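Thioesterase (Streptomyces coelicolor, PDB 3QMW) probably hydrolyses thioesters in the prodiginine biosynthetic pathway, as an alpha/beta-hydrolase-fold thioesterase. Local coordinates at residues D[44-49]-D[100-105]; D[204-209]-D[249-254]; D[239-242]-D[246-249]. All blocks are in the same frame, centred on the assembly; numbering follows the deposited sequence.

Contact 1 (D[44-49]-D[100-105]); sequences SAFRGW and ALFGHS
Chi1 of 173° swings the Phe102 ring off strand 99-104 toward residues 44-49, where Phe46 and Trp49 both place CG beside the backbone N and anti to the carbonyl carbon. The three rings form an aromatic cluster. Trp49 arrives with the far end of its indole: Trp49 CH2 lies over one face of Phe102, displaced toward the rim, 3.7 Å from Phe102 CE2. This is an edge-to-face pair, with the six-membered ring of Trp49 and the Phe102 ring 5.1 Å apart between centroids and their planes inclined at 59°. Phe46 meets Phe102 differently. Its CE1 comes 3.5 Å from Phe102 CE2, a rim-to-rim approach in which the planes stand at 90° and neither ring covers the other. Within residues 44-49, Phe46 turns its edge to the indole as well, so that its CD1 sits over the centre of one Trp49 face. Arg47 N to Ser44 O, at 2.9 Å, closes the turn that carries Phe46. Phe130 and Ser132 of strand 129-132 also touch the Phe102 side chain, Cys35 touches Phe46, and helix 246-258 packs on Trp49. After Gly103 and His104 the strand gives way to Ser105, consistent with the nucleophile elbow of alpha/beta hydrolases. With three buried aromatic side chains and different edges and faces in use, the contact rests on dispersion and weak ring electrostatics, joining the loop after strand 31-36 to a central strand.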
ATOM      1  N   SER D  44      18.498  -2.063  -7.341  1.00 41.97           N
ATOM      2  CA  SER D  44      17.547  -3.129  -7.650  1.00 42.46           C
ATOM      3  C   SER D  44      16.680  -3.529  -6.431  1.00 43.00           C
ATOM      4  O   SER D  44      15.559  -4.013  -6.598  1.00 43.39           O
ATOM      5  CB  SER D  44      18.288  -4.350  -8.218  1.00 42.43           C
ATOM      6  OG  SER D  44      19.247  -4.827  -7.298  1.00 41.81           O
ATOM      7  N   ALA D  45      17.176  -3.315  -5.212  1.00 43.33           N
ATOM      8  CA  ALA D  45      16.365  -3.555  -4.003  1.00 43.48           C
ATOM      9  C   ALA D  45      15.020  -2.793  -4.026  1.00 43.66           C
ATOM     10  O   ALA D  45      14.070  -3.171  -3.333  1.00 43.85           O
ATOM     11  CB  ALA D  45      17.153  -3.192  -2.758  1.00 43.22           C
ATOM     12  N   PHE D  46      14.963  -1.720  -4.808  1.00 43.65           N
ATOM     13  CA  PHE D  46      13.753  -0.929  -4.982  1.00 43.70           C
ATOM     14  C   PHE D  46      13.156  -1.114  -6.362  1.00 44.14           C
ATOM     15  O   PHE D  46      12.599  -0.173  -6.930  1.00 44.32           O
ATOM     16  CB  PHE D  46      14.067   0.549  -4.799  1.00 43.71           C
ATOM     17  CG  PHE D  46      14.751   0.856  -3.519  1.00 42.52           C
ATOM     18  CD1 PHE D  46      14.074   0.706  -2.323  1.00 42.34           C
ATOM     19  CD2 PHE D  46      16.059   1.292  -3.505  1.00 41.02           C
ATOM     20  CE1 PHE D  46      14.681   0.979  -1.129  1.00 41.97           C
ATOM     21  CE2 PHE D  46      16.681   1.572  -2.324  1.00 41.57           C
ATOM     22  CZ  PHE D  46      15.994   1.416  -1.122  1.00 42.49           C
ATOM     23  N   ARG D  47      13.282  -2.325  -6.900  1.00 44.60           N
ATOM     24  CA  ARG D  47      12.616  -2.692  -8.143  1.00 44.67           C
ATOM     25  C   ARG D  47      11.151  -2.959  -7.811  1.00 44.16           C
ATOM     26  O   ARG D  47      10.839  -3.677  -6.864  1.00 44.42           O
ATOM     27  CB  ARG D  47      13.258  -3.942  -8.747  1.00 44.88           C
ATOM     28  CG  ARG D  47      13.057  -4.124 -10.245  1.00 46.91           C
ATOM     29  CD  ARG D  47      13.775  -5.385 -10.769  1.00 49.87           C
ATOM     30  NE  ARG D  47      13.101  -6.648 -10.412  1.00 52.66           N
ATOM     31  CZ  ARG D  47      13.304  -7.367  -9.297  1.00 54.39           C
ATOM     32  NH1 ARG D  47      14.168  -6.980  -8.353  1.00 54.92           N
ATOM     33  NH2 ARG D  47      12.629  -8.501  -9.116  1.00 54.41           N
ATOM     34  N   GLY D  48      10.258  -2.352  -8.579  1.00 43.70           N
ATOM     35  CA  GLY D  48       8.838  -2.569  -8.413  1.00 43.13           C
ATOM     36  C   GLY D  48       8.160  -1.526  -7.552  1.00 42.63           C
ATOM     37  O   GLY D  48       6.941  -1.428  -7.568  1.00 43.11           O
ATOM     38  N   TRP D  49       8.934  -0.750  -6.797  1.00 41.85           N
ATOM     39  CA  TRP D  49       8.371   0.217  -5.867  1.00 41.10           C
ATOM     40  C   TRP D  49       7.533   1.286  -6.548  1.00 42.15           C
ATOM     41  O   TRP D  49       6.494   1.660  -6.020  1.00 42.07           O
ATOM     42  CB  TRP D  49       9.469   0.895  -5.052  1.00 40.61           C
ATOM     43  CG  TRP D  49       9.946   0.086  -3.911  1.00 36.75           C
ATOM     44  CD1 TRP D  49      10.157  -1.255  -3.891  1.00 34.15           C
ATOM     45  CD2 TRP D  49      10.313   0.571  -2.622  1.00 33.48           C
ATOM     46  NE1 TRP D  49      10.608  -1.647  -2.662  1.00 32.77           N
ATOM     47  CE2 TRP D  49      10.715  -0.545  -1.859  1.00 32.55           C
ATOM     48  CE3 TRP D  49      10.329   1.840  -2.030  1.00 32.53           C
ATOM     49  CZ2 TRP D  49      11.128  -0.436  -0.523  1.00 31.82           C
ATOM     50  CZ3 TRP D  49      10.739   1.951  -0.704  1.00 31.50           C
ATOM     51  CH2 TRP D  49      11.132   0.819   0.033  1.00 31.56           C
ATOM     52  N   ALA D 100      11.226  13.158   0.548  1.00 49.09           N
ATOM     53  CA  ALA D 100      11.432  12.440   1.806  1.00 47.76           C
ATOM     54  C   ALA D 100      12.528  11.386   1.657  1.00 46.28           C
ATOM     55  O   ALA D 100      13.051  11.165   0.562  1.00 46.17           O
ATOM     56  CB  ALA D 100      10.140  11.801   2.278  1.00 47.93           C
ATOM     57  N   LEU D 101      12.859  10.732   2.763  1.00 44.55           N
ATOM     58  CA  LEU D 101      13.974   9.807   2.797  1.00 43.21           C
ATOM     59  C   LEU D 101      13.508   8.463   3.303  1.00 42.39           C
ATOM     60  O   LEU D 101      12.874   8.384   4.363  1.00 41.66           O
ATOM     61  CB  LEU D 101      15.101  10.347   3.704  1.00 42.93           C
ATOM     62  CG  LEU D 101      15.584  11.776   3.402  1.00 41.84           C
ATOM     63  CD1 LEU D 101      16.497  12.296   4.494  1.00 38.07           C
ATOM     64  CD2 LEU D 101      16.240  11.860   1.997  1.00 39.89           C
ATOM     65  N   PHE D 102      13.820   7.423   2.521  1.00 41.69           N
ATOM     66  CA  PHE D 102      13.774   6.036   2.971  1.00 40.77           C
ATOM     67  C   PHE D 102      15.167   5.398   2.993  1.00 40.64           C
ATOM     68  O   PHE D 102      15.933   5.527   2.034  1.00 40.75           O
ATOM     69  CB  PHE D 102      12.898   5.156   2.077  1.00 40.45           C
ATOM     70  CG  PHE D 102      12.995   3.713   2.448  1.00 39.72           C
ATOM     71  CD1 PHE D 102      12.260   3.212   3.507  1.00 38.92           C
ATOM     72  CD2 PHE D 102      13.914   2.885   1.834  1.00 38.48           C
ATOM     73  CE1 PHE D 102      12.399   1.888   3.905  1.00 39.21           C
ATOM     74  CE2 PHE D 102      14.053   1.564   2.235  1.00 38.84           C
ATOM     75  CZ  PHE D 102      13.295   1.067   3.261  1.00 38.41           C
ATOM     76  N   GLY D 103      15.469   4.663   4.059  1.00 39.96           N
ATOM     77  CA  GLY D 103      16.673   3.864   4.101  1.00 39.51           C
ATOM     78  C   GLY D 103      16.458   2.574   4.857  1.00 39.34           C
ATOM     79  O   GLY D 103      15.760   2.556   5.857  1.00 39.32           O
ATOM     80  N   HIS D 104      17.050   1.501   4.398  1.00 39.33           N
ATOM     81  CA  HIS D 104      16.965   0.265   5.111  1.00 39.33           C
ATOM     82  C   HIS D 104      18.321  -0.097   5.636  1.00 39.81           C
ATOM     83  O   HIS D 104      19.233  -0.215   4.897  1.00 39.89           O
ATOM     84  CB  HIS D 104      16.482  -0.838   4.193  1.00 39.03           C
ATOM     85  CG  HIS D 104      16.433  -2.179   4.842  1.00 38.22           C
ATOM     86  ND1 HIS D 104      15.573  -2.476   5.860  1.00 39.19           N
ATOM     87  CD2 HIS D 104      17.122  -3.309   4.604  1.00 37.97           C
ATOM     88  CE1 HIS D 104      15.756  -3.713   6.251  1.00 38.48           C
ATOM     89  NE2 HIS D 104      16.696  -4.240   5.506  1.00 38.08           N
ATOM     90  N   SER D 105      18.445  -0.329   6.921  1.00 40.21           N
ATOM     91  CA  SER D 105      19.720  -0.728   7.450  1.00 40.52           C
ATOM     92  C   SER D 105      20.747   0.364   7.172  1.00 40.73           C
ATOM     93  O   SER D 105      20.534   1.492   7.469  1.00 40.69           O
ATOM     94  CB  SER D 105      20.122  -2.050   6.841  1.00 40.60           C
ATOM     95  OG  SER D 105      21.064  -2.701   7.644  1.00 40.36           O
TER

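Contact 2 (D[204-209]-D[249-254])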
ATOM      1  N   THR D 204       9.306   7.767  10.778  1.00 53.18           N
ATOM      2  CA  THR D 204       8.656   6.475  10.918  1.00 52.58           C
ATOM      3  C   THR D 204       9.698   5.363  10.819  1.00 52.27           C
ATOM      4  O   THR D 204      10.486   5.332   9.877  1.00 52.09           O
ATOM      5  CB  THR D 204       7.593   6.267   9.844  1.00 52.71           C
ATOM      6  OG1 THR D 204       6.886   7.494   9.617  1.00 51.96           O
ATOM      7  CG2 THR D 204       6.625   5.160  10.270  1.00 52.44           C
ATOM      8  N   ALA D 205       9.697   4.457  11.795  1.00 51.79           N
ATOM      9  CA  ALA D 205      10.697   3.405  11.870  1.00 51.56           C
ATOM     10  C   ALA D 205      10.053   2.023  11.870  1.00 51.33           C
ATOM     11  O   ALA D 205       9.073   1.789  12.570  1.00 51.23           O
ATOM     12  CB  ALA D 205      11.560   3.584  13.108  1.00 51.71           C
ATOM     13  N   PHE D 206      10.632   1.110  11.095  1.00 50.79           N
ATOM     14  CA  PHE D 206      10.095  -0.224  10.956  1.00 50.55           C
ATOM     15  C   PHE D 206      10.998  -1.240  11.605  1.00 50.56           C
ATOM     16  O   PHE D 206      12.180  -1.323  11.290  1.00 50.89           O
ATOM     17  CB  PHE D 206       9.927  -0.576   9.489  1.00 50.40           C
ATOM     18  CG  PHE D 206       9.018   0.344   8.759  1.00 49.63           C
ATOM     19  CD1 PHE D 206       7.673   0.027   8.597  1.00 49.13           C
ATOM     20  CD2 PHE D 206       9.494   1.533   8.235  1.00 48.23           C
ATOM     21  CE1 PHE D 206       6.815   0.889   7.910  1.00 48.22           C
ATOM     22  CE2 PHE D 206       8.640   2.401   7.554  1.00 48.61           C
ATOM     23  CZ  PHE D 206       7.302   2.077   7.393  1.00 47.74           C
ATOM     24  N   SER D 207      10.426  -2.013  12.517  1.00 50.71           N
ATOM     25  CA  SER D 207      11.107  -3.142  13.112  1.00 50.65           C
ATOM     26  C   SER D 207      10.605  -4.391  12.421  1.00 50.94           C
ATOM     27  O   SER D 207       9.642  -4.334  11.659  1.00 50.51           O
ATOM     28  CB  SER D 207      10.833  -3.200  14.612  1.00 50.58           C
ATOM     29  OG  SER D 207       9.461  -2.964  14.892  1.00 50.84           O
ATOM     30  N   ALA D 208      11.286  -5.503  12.676  1.00 51.54           N
ATOM     31  CA  ALA D 208      10.911  -6.808  12.154  1.00 52.05           C
ATOM     32  C   ALA D 208      11.050  -7.821  13.290  1.00 52.86           C
ATOM     33  O   ALA D 208      11.977  -7.738  14.084  1.00 52.74           O
ATOM     34  CB  ALA D 208      11.797  -7.177  10.980  1.00 51.85           C
ATOM     35  N   ALA D 209      10.120  -8.725  13.413  1.00 54.11           N
ATOM     36  CA  ALA D 209      10.127  -9.657  14.507  1.00 54.94           C
ATOM     37  C   ALA D 209      11.291 -10.624  14.539  1.00 55.76           C
ATOM     38  O   ALA D 209      11.768 -10.996  15.586  1.00 55.62           O
ATOM     39  CB  ALA D 209       8.874 -10.374  14.531  1.00 54.99           C
ATOM     40  N   ASP D 249       5.518  -5.948   1.059  1.00 44.03           N
ATOM     41  CA  ASP D 249       4.187  -5.443   0.679  1.00 44.13           C
ATOM     42  C   ASP D 249       3.623  -4.488   1.734  1.00 43.74           C
ATOM     43  O   ASP D 249       3.112  -3.427   1.381  1.00 43.63           O
ATOM     44  CB  ASP D 249       3.194  -6.602   0.441  1.00 44.30           C
ATOM     45  CG  ASP D 249       3.331  -7.232  -0.941  1.00 45.00           C
ATOM     46  OD1 ASP D 249       3.258  -6.496  -1.948  1.00 45.86           O
ATOM     47  OD2 ASP D 249       3.477  -8.472  -1.027  1.00 46.55           O
ATOM     48  N   ARG D 250       3.736  -4.848   3.014  1.00 43.43           N
ATOM     49  CA  ARG D 250       3.234  -3.986   4.087  1.00 43.60           C
ATOM     50  C   ARG D 250       4.041  -2.705   4.255  1.00 42.97           C
ATOM     51  O   ARG D 250       3.451  -1.625   4.373  1.00 43.24           O
ATOM     52  CB  ARG D 250       3.151  -4.723   5.422  1.00 44.15           C
ATOM     53  CG  ARG D 250       1.777  -5.277   5.737  1.00 46.59           C
ATOM     54  CD  ARG D 250       1.566  -5.437   7.254  1.00 50.89           C
ATOM     55  NE  ARG D 250       0.172  -5.755   7.596  1.00 53.50           N
ATOM     56  CZ  ARG D 250      -0.408  -6.947   7.412  1.00 55.76           C
ATOM     57  NH1 ARG D 250       0.265  -7.969   6.878  1.00 56.44           N
ATOM     58  NH2 ARG D 250      -1.679  -7.120   7.760  1.00 56.37           N
ATOM     59  N   LEU D 251       5.374  -2.807   4.265  1.00 42.04           N
ATOM     60  CA  LEU D 251       6.222  -1.609   4.279  1.00 40.98           C
ATOM     61  C   LEU D 251       5.709  -0.631   3.236  1.00 40.29           C
ATOM     62  O   LEU D 251       5.423   0.512   3.554  1.00 39.76           O
ATOM     63  CB  LEU D 251       7.689  -1.932   3.986  1.00 40.92           C
ATOM     64  CG  LEU D 251       8.556  -0.707   3.625  1.00 40.40           C
ATOM     65  CD1 LEU D 251       9.031  -0.040   4.878  1.00 40.85           C
ATOM     66  CD2 LEU D 251       9.728  -1.066   2.764  1.00 39.56           C
ATOM     67  N   LEU D 252       5.588  -1.102   1.998  1.00 39.65           N
ATOM     68  CA  LEU D 252       5.123  -0.266   0.880  1.00 39.59           C
ATOM     69  C   LEU D 252       3.745   0.371   1.078  1.00 39.69           C
ATOM     70  O   LEU D 252       3.473   1.456   0.551  1.00 39.57           O
ATOM     71  CB  LEU D 252       5.111  -1.079  -0.421  1.00 39.23           C
ATOM     72  CG  LEU D 252       6.481  -1.348  -1.045  1.00 38.90           C
ATOM     73  CD1 LEU D 252       6.349  -2.355  -2.157  1.00 37.21           C
ATOM     74  CD2 LEU D 252       7.126  -0.045  -1.558  1.00 37.06           C
ATOM     75  N   ALA D 253       2.873  -0.317   1.812  1.00 40.05           N
ATOM     76  CA  ALA D 253       1.509   0.148   2.027  1.00 40.23           C
ATOM     77  C   ALA D 253       1.520   1.217   3.103  1.00 40.56           C
ATOM     78  O   ALA D 253       0.870   2.253   2.957  1.00 40.55           O
ATOM     79  CB  ALA D 253       0.611  -1.009   2.415  1.00 40.24           C
ATOM     80  N   HIS D 254       2.278   0.980   4.172  1.00 40.98           N
ATOM     81  CA  HIS D 254       2.532   2.030   5.171  1.00 41.40           C
ATOM     82  C   HIS D 254       3.133   3.298   4.547  1.00 41.56           C
ATOM     83  O   HIS D 254       2.690   4.401   4.840  1.00 41.87           O
ATOM     84  CB  HIS D 254       3.416   1.507   6.297  1.00 41.30           C
ATOM     85  CG  HIS D 254       2.701   0.594   7.240  1.00 42.52           C
ATOM     86  ND1 HIS D 254       1.738   1.043   8.123  1.00 44.61           N
ATOM     87  CD2 HIS D 254       2.800  -0.741   7.440  1.00 43.27           C
ATOM     88  CE1 HIS D 254       1.277   0.021   8.826  1.00 44.55           C
ATOM     89  NE2 HIS D 254       1.904  -1.073   8.433  1.00 43.58           N
TER
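In the alpha/beta-hydrolase fold of this thioesterase, the C-terminal helix 246-258 lies against the parallel sheet, and here it meets strand 203-208 through one aromatic ring. Phe206 leaves the strand toward the helix and comes closest to it in the backbone at Leu251, 7.8 Å between the CA atoms. One methyl of Leu251 does most of the touching: CD1 stands over the middle of the Phe206 ring, 3.5 Å from its centroid and only 7° off the ring normal, a CH-pi contact with nearly axial geometry. The leucine reaches it with CG anti to the backbone N (chi1 165°), its branch turned from the helix flank to the ring. One turn further along, His254 approaches from another direction, its CB lying near the ring plane at the edge, 3.8 Å from Phe206 CE1. The ring is thus met over a face and at its rim by two residues of a single helix. Arg233 and Leu235 of strand 230-235 and Ser132 of strand 129-132 also touch the Phe206 side chain. The outer side of the helix faces the second subunit, where Arg250 NE bonds to Thr257 O of that chain. Replacing Phe206 with an alanine would probably open a gap between strand and helix and leave Leu251 CD1 and His254 CB without the ring they pack on. The chemistry across this interface is apolar, a methyl on a pi face with a methylene at the rim, so the contact between these segments rests on shape fit and dispersion, without polar bonds between them.

Contact 3 (D[239-242]-D[246-249])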
ATOM      1  N   HIS D 239      15.746  -9.322   8.936  1.00 54.21           N
ATOM      2  CA  HIS D 239      16.527  -8.157   8.528  1.00 54.68           C
ATOM      3  C   HIS D 239      16.445  -7.889   7.020  1.00 54.77           C
ATOM      4  O   HIS D 239      16.593  -6.747   6.594  1.00 54.56           O
ATOM      5  CB  HIS D 239      17.992  -8.360   8.946  1.00 54.88           C
ATOM      6  CG  HIS D 239      18.826  -7.120   8.878  1.00 55.57           C
ATOM      7  ND1 HIS D 239      19.064  -6.324   9.978  1.00 56.62           N
ATOM      8  CD2 HIS D 239      19.499  -6.551   7.849  1.00 56.57           C
ATOM      9  CE1 HIS D 239      19.842  -5.314   9.628  1.00 56.91           C
ATOM     10  NE2 HIS D 239      20.117  -5.426   8.340  1.00 56.90           N
ATOM     11  N   PHE D 240      16.220  -8.936   6.225  1.00 55.06           N
ATOM     12  CA  PHE D 240      16.185  -8.819   4.760  1.00 55.54           C
ATOM     13  C   PHE D 240      14.790  -8.951   4.116  1.00 55.65           C
ATOM     14  O   PHE D 240      14.673  -9.128   2.892  1.00 55.65           O
ATOM     15  CB  PHE D 240      17.147  -9.841   4.136  1.00 55.64           C
ATOM     16  CG  PHE D 240      18.548  -9.336   4.000  1.00 56.50           C
ATOM     17  CD1 PHE D 240      19.527  -9.695   4.923  1.00 57.14           C
ATOM     18  CD2 PHE D 240      18.890  -8.493   2.948  1.00 57.29           C
ATOM     19  CE1 PHE D 240      20.830  -9.225   4.799  1.00 57.52           C
ATOM     20  CE2 PHE D 240      20.187  -8.015   2.814  1.00 57.96           C
ATOM     21  CZ  PHE D 240      21.160  -8.381   3.744  1.00 58.13           C
ATOM     22  N   PHE D 241      13.738  -8.828   4.921  1.00 55.78           N
ATOM     23  CA  PHE D 241      12.361  -8.861   4.407  1.00 55.92           C
ATOM     24  C   PHE D 241      12.168  -8.039   3.110  1.00 56.00           C
ATOM     25  O   PHE D 241      11.385  -8.430   2.232  1.00 56.30           O
ATOM     26  CB  PHE D 241      11.353  -8.408   5.488  1.00 55.96           C
ATOM     27  CG  PHE D 241      11.375  -6.918   5.796  1.00 55.35           C
ATOM     28  CD1 PHE D 241      10.880  -5.988   4.887  1.00 55.12           C
ATOM     29  CD2 PHE D 241      11.848  -6.455   7.012  1.00 54.77           C
ATOM     30  CE1 PHE D 241      10.890  -4.634   5.182  1.00 55.63           C
ATOM     31  CE2 PHE D 241      11.853  -5.101   7.316  1.00 54.79           C
ATOM     32  CZ  PHE D 241      11.378  -4.192   6.404  1.00 54.89           C
ATOM     33  N   LEU D 242      12.901  -6.925   3.004  1.00 55.64           N
ATOM     34  CA  LEU D 242      12.760  -5.947   1.914  1.00 55.28           C
ATOM     35  C   LEU D 242      12.854  -6.536   0.507  1.00 54.97           C
ATOM     36  O   LEU D 242      12.290  -5.984  -0.437  1.00 55.12           O
ATOM     37  CB  LEU D 242      13.826  -4.847   2.063  1.00 55.22           C
ATOM     38  CG  LEU D 242      13.650  -3.612   1.181  1.00 54.43           C
ATOM     39  CD1 LEU D 242      12.316  -2.978   1.478  1.00 54.75           C
ATOM     40  CD2 LEU D 242      14.759  -2.627   1.399  1.00 53.09           C
ATOM     41  N   PRO D 246       5.458 -10.820   2.295  1.00 47.96           N
ATOM     42  CA  PRO D 246       4.332 -10.102   2.890  1.00 47.31           C
ATOM     43  C   PRO D 246       4.711  -8.765   3.530  1.00 46.67           C
ATOM     44  O   PRO D 246       3.935  -7.810   3.438  1.00 46.50           O
ATOM     45  CB  PRO D 246       3.808 -11.069   3.965  1.00 47.40           C
ATOM     46  CG  PRO D 246       4.442 -12.400   3.673  1.00 47.65           C
ATOM     47  CD  PRO D 246       5.722 -12.100   2.981  1.00 48.00           C
ATOM     48  N   SER D 247       5.880  -8.697   4.177  1.00 45.73           N
ATOM     49  CA  SER D 247       6.318  -7.473   4.864  1.00 44.97           C
ATOM     50  C   SER D 247       6.921  -6.410   3.935  1.00 44.42           C
ATOM     51  O   SER D 247       6.915  -5.230   4.257  1.00 44.22           O
ATOM     52  CB  SER D 247       7.280  -7.804   6.003  1.00 44.87           C
ATOM     53  OG  SER D 247       8.215  -8.776   5.612  1.00 44.78           O
ATOM     54  N   ARG D 248       7.435  -6.817   2.781  1.00 44.08           N
ATOM     55  CA  ARG D 248       7.824  -5.845   1.760  1.00 43.69           C
ATOM     56  C   ARG D 248       6.575  -5.153   1.255  1.00 43.79           C
ATOM     57  O   ARG D 248       6.583  -3.944   1.018  1.00 43.86           O
ATOM     58  CB  ARG D 248       8.551  -6.513   0.587  1.00 43.53           C
ATOM     59  CG  ARG D 248       8.577  -5.649  -0.672  1.00 42.68           C
ATOM     60  CD  ARG D 248       9.227  -6.352  -1.808  1.00 42.12           C
ATOM     61  NE  ARG D 248       9.400  -5.462  -2.950  1.00 42.74           N
ATOM     62  CZ  ARG D 248       8.534  -5.310  -3.953  1.00 42.78           C
ATOM     63  NH1 ARG D 248       7.382  -5.983  -3.973  1.00 43.06           N
ATOM     64  NH2 ARG D 248       8.818  -4.460  -4.942  1.00 41.81           N
ATOM     65  N   ASP D 249       5.518  -5.948   1.059  1.00 44.03           N
ATOM     66  CA  ASP D 249       4.187  -5.443   0.679  1.00 44.13           C
ATOM     67  C   ASP D 249       3.623  -4.488   1.734  1.00 43.74           C
ATOM     68  O   ASP D 249       3.112  -3.427   1.381  1.00 43.63           O
ATOM     69  CB  ASP D 249       3.194  -6.602   0.441  1.00 44.30           C
ATOM     70  CG  ASP D 249       3.331  -7.232  -0.941  1.00 45.00           C
ATOM     71  OD1 ASP D 249       3.258  -6.496  -1.948  1.00 45.86           O
ATOM     72  OD2 ASP D 249       3.477  -8.472  -1.027  1.00 46.55           O
TER
HETATM   73  O   HOH W   1       8.917  -9.649   2.855  1.00 37.57           O
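Ser247, the second residue of helix 246-258, meets Phe241 where the chain turns from the histidine-bearing loop of the alpha/beta-hydrolase fold into its C-terminal helix. Its OG sits between the backbone N and the carbonyl carbon (chi1 43°) and comes 3.2 Å from Phe241 CB, with the ring carbons CG and CD1 just beyond. A weak hydrogen bond also links this hydroxyl to Pro236 O. Arg248 follows, extended from CG to NE, and runs alongside the carbonyl of Leu242: its CD is 3.4 Å from Leu242 O, which lies at the guanidinium edge near its plane without a hydrogen bond. Beyond, Arg248 touches Trp49 and Arg52, and its NH2 bonds weakly to Arg47 O. On the loop side, His239 ND1 is hydrogen-bonded to Asp211 OD1, consistent with a place in a Ser-His-Asp triad. One water joins the segments: it donates to Phe241 O at 2.8 Å, accepts from Arg248 N at 3.2 Å, and bonds to Ser247 OG at 3.0 Å.

Overall arrangement
Helix 246-258 ties the three contacts together: contacts 2 and 3 share Asp249 and have centres about 8 Å apart, while the centre of contact 1 is about 12 Å from contact 2 and about 11 Å from contact 3. Trp49 of contact 1 packs against both others, its CD2 3.4 Å from Leu252 CD2 and its CZ2 3.4 Å from Leu242 CD1. Leu251 CD2, 3.5 Å from Leu242 CD1, joins contacts 2 and 3. At the likely active site, residues 100-105 and 239-242 meet directly: Ser105 OG lies 3.0 Å from His239 NE2, and His104 NE2 lies 2.7 Å from His239 O, both probable hydrogen bonds.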